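Local structure of acetoacetate decarboxylase (Sphingomonas wittichii, 5UPB) at residues V80-A85 with W104-W109. The protein is an acetoacetate decarboxylase-like enzyme, probably a lyase acting on small oxo acids. Residues are numbered along the deposited sequence; the frame is centred on the assembly and turned at random.
Sequences VYNEAA and WVDKEW
Asp106 grips Asn82 with both carboxylate oxygens. Asn82 N donates to Asp106 OD1 at 2.9 Å, from above the carboxylate plane. Asn82 ND2 reaches the syn side of Asp106 OD2 at 2.8 Å, and the amide and carboxylate planes stand 71° apart. Asp106 CG lies between its own backbone N and carbonyl carbon (chi1 60°), and from there both oxygens reach Asn82. In return, Asp106 N donates to Asn82 O.

Beyond this, Ala84 and Trp104 form an antiparallel hydrogen-bonded pair in the hairpin of strands 80-92 and 95-105. Past Asp106 the chain leaves the sheet, and Lys107 is the N-cap residue of helix 108-116. Its side chain, bent at chi2 and chi4, passes Tyr81 CB and brings NZ to Val80 O at 2.8 Å. Ala77 O also accepts from NZ.

The Tyr81 ring touches both Val105 and Trp109. Its CD2 meets Val105 CG2 at 3.3 Å, and its CD1 meets Trp109 CH2 at 3.5 Å. Trp109 NE1 is hydrogen-bonded to His154 NE2 of the second subunit.

Side chains of Asp106 and Lys107 thus satisfy Asn82 N and Val80 O where the hairpin pairing ends and the helix begins, beside a subunit interface.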
loop_
_atom_site.group_PDB
_atom_site.type_symbol
_atom_site.label_atom_id
_atom_site.label_comp_id
_atom_site.label_asym_id
_atom_site.label_seq_id
_atom_site.Cartn_x
_atom_site.Cartn_y
_atom_site.Cartn_z
ATOM N N VAL A 80 -9.352 5.884 10.842
ATOM C CA VAL A 80 -8.632 6.988 10.215
ATOM C C VAL A 80 -8.593 6.770 8.730
ATOM O O VAL A 80 -8.535 5.628 8.252
ATOM C CB VAL A 80 -7.189 7.157 10.749
ATOM C CG1 VAL A 80 -7.217 7.630 12.209
ATOM C CG2 VAL A 80 -6.401 5.852 10.650
ATOM N N TYR A 81 -8.605 7.875 8.002
ATOM C CA TYR A 81 -8.411 7.822 6.559
ATOM C C TYR A 81 -7.929 9.171 6.060
ATOM O O TYR A 81 -8.103 10.192 6.714
ATOM C CB TYR A 81 -9.677 7.408 5.848
ATOM C CG TYR A 81 -10.810 8.410 5.905
ATOM C CD1 TYR A 81 -11.729 8.383 6.954
ATOM C CD2 TYR A 81 -10.980 9.368 4.913
ATOM C CE1 TYR A 81 -12.805 9.264 6.993
ATOM C CE2 TYR A 81 -12.058 10.285 4.975
ATOM C CZ TYR A 81 -12.967 10.191 5.989
ATOM O OH TYR A 81 -14.054 11.041 6.086
ATOM N N ASN A 82 -7.317 9.148 4.884
ATOM C CA ASN A 82 -6.944 10.365 4.196
ATOM C C ASN A 82 -7.789 10.518 2.950
ATOM O O ASN A 82 -8.173 9.527 2.313
ATOM C CB ASN A 82 -5.478 10.346 3.827
ATOM C CG ASN A 82 -4.620 10.076 5.010
ATOM O OD1 ASN A 82 -4.535 10.902 5.904
ATOM N ND2 ASN A 82 -4.119 8.856 5.110
ATOM N N GLU A 83 -7.989 11.765 2.562
ATOM C CA GLU A 83 -8.867 12.063 1.445
ATOM C C GLU A 83 -8.419 13.312 0.711
ATOM O O GLU A 83 -7.965 14.290 1.326
ATOM C CB GLU A 83 -10.290 12.239 1.938
ATOM C CG GLU A 83 -11.313 12.513 0.860
ATOM C CD GLU A 83 -12.742 12.447 1.418
ATOM O OE1 GLU A 83 -13.264 11.325 1.576
ATOM O OE2 GLU A 83 -13.332 13.498 1.740
ATOM N N ALA A 84 -8.543 13.260 -0.628
ATOM C CA ALA A 84 -8.302 14.421 -1.473
ATOM C C ALA A 84 -9.505 14.624 -2.385
ATOM O O ALA A 84 -10.106 13.659 -2.888
ATOM C CB ALA A 84 -7.026 14.222 -2.291
ATOM N N ALA A 85 -9.807 15.878 -2.684
ATOM C CA ALA A 85 -10.984 16.147 -3.492
ATOM C C ALA A 85 -10.839 17.426 -4.283
ATOM O O ALA A 85 -10.137 18.365 -3.887
ATOM C CB ALA A 85 -12.236 16.242 -2.636
ATOM N N TRP A 104 -10.786 11.164 -3.881
ATOM C CA TRP A 104 -9.971 9.966 -3.694
ATOM C C TRP A 104 -9.728 9.800 -2.196
ATOM O O TRP A 104 -9.392 10.771 -1.510
ATOM C CB TRP A 104 -8.626 10.050 -4.457
ATOM C CG TRP A 104 -8.766 10.236 -5.967
ATOM C CD1 TRP A 104 -8.731 9.242 -6.935
ATOM C CD2 TRP A 104 -8.963 11.473 -6.675
ATOM N NE1 TRP A 104 -8.879 9.802 -8.182
ATOM C CE2 TRP A 104 -9.031 11.163 -8.050
ATOM C CE3 TRP A 104 -9.085 12.809 -6.279
ATOM C CZ2 TRP A 104 -9.216 12.132 -9.028
ATOM C CZ3 TRP A 104 -9.261 13.781 -7.261
ATOM C CH2 TRP A 104 -9.323 13.422 -8.630
ATOM N N VAL A 105 -9.933 8.577 -1.692
ATOM C CA VAL A 105 -9.814 8.256 -0.279
ATOM C C VAL A 105 -8.991 6.980 -0.197
ATOM O O VAL A 105 -8.871 6.229 -1.176
ATOM C CB VAL A 105 -11.223 8.125 0.389
ATOM C CG1 VAL A 105 -12.003 6.909 -0.146
ATOM C CG2 VAL A 105 -11.128 8.038 1.890
ATOM N N ASP A 106 -8.416 6.706 0.974
ATOM C CA ASP A 106 -7.564 5.514 1.065
ATOM C C ASP A 106 -8.129 4.419 1.962
ATOM O O ASP A 106 -7.386 3.519 2.349
ATOM C CB ASP A 106 -6.133 5.859 1.488
ATOM C CG ASP A 106 -6.044 6.536 2.846
ATOM O OD1 ASP A 106 -7.050 6.586 3.547
ATOM O OD2 ASP A 106 -4.923 6.942 3.228
ATOM N N LYS A 107 -9.421 4.460 2.273
ATOM C CA LYS A 107 -10.085 3.397 3.012
ATOM C C LYS A 107 -11.430 3.158 2.336
ATOM O O LYS A 107 -12.195 4.095 2.112
ATOM C CB LYS A 107 -10.278 3.781 4.500
ATOM C CG LYS A 107 -8.994 3.915 5.298
ATOM C CD LYS A 107 -8.323 2.571 5.483
ATOM C CE LYS A 107 -6.915 2.669 6.054
ATOM N NZ LYS A 107 -6.998 3.419 7.376
ATOM N N GLU A 108 -11.731 1.911 2.002
ATOM C CA GLU A 108 -12.937 1.675 1.220
ATOM C C GLU A 108 -14.206 1.840 2.038
ATOM O O GLU A 108 -15.268 2.075 1.442
ATOM C CB GLU A 108 -12.876 0.278 0.521
ATOM C CG GLU A 108 -13.515 -0.880 1.245
ATOM C CD GLU A 108 -12.726 -1.355 2.478
ATOM O OE1 GLU A 108 -12.528 -0.568 3.426
ATOM O OE2 GLU A 108 -12.287 -2.536 2.520
ATOM N N TRP A 109 -14.143 1.733 3.371
ATOM C CA TRP A 109 -15.334 2.039 4.165
ATOM C C TRP A 109 -15.724 3.495 4.030
ATOM O O TRP A 109 -16.911 3.822 4.053
ATOM C CB TRP A 109 -15.160 1.687 5.643
ATOM C CG TRP A 109 -13.839 2.001 6.269
ATOM C CD1 TRP A 109 -12.769 1.176 6.365
ATOM C CD2 TRP A 109 -13.478 3.202 6.959
ATOM N NE1 TRP A 109 -11.744 1.787 7.041
ATOM C CE2 TRP A 109 -12.152 3.031 7.428
ATOM C CE3 TRP A 109 -14.151 4.394 7.244
ATOM C CZ2 TRP A 109 -11.473 4.007 8.151
ATOM C CZ3 TRP A 109 -13.454 5.395 7.952
ATOM C CH2 TRP A 109 -12.122 5.178 8.393
#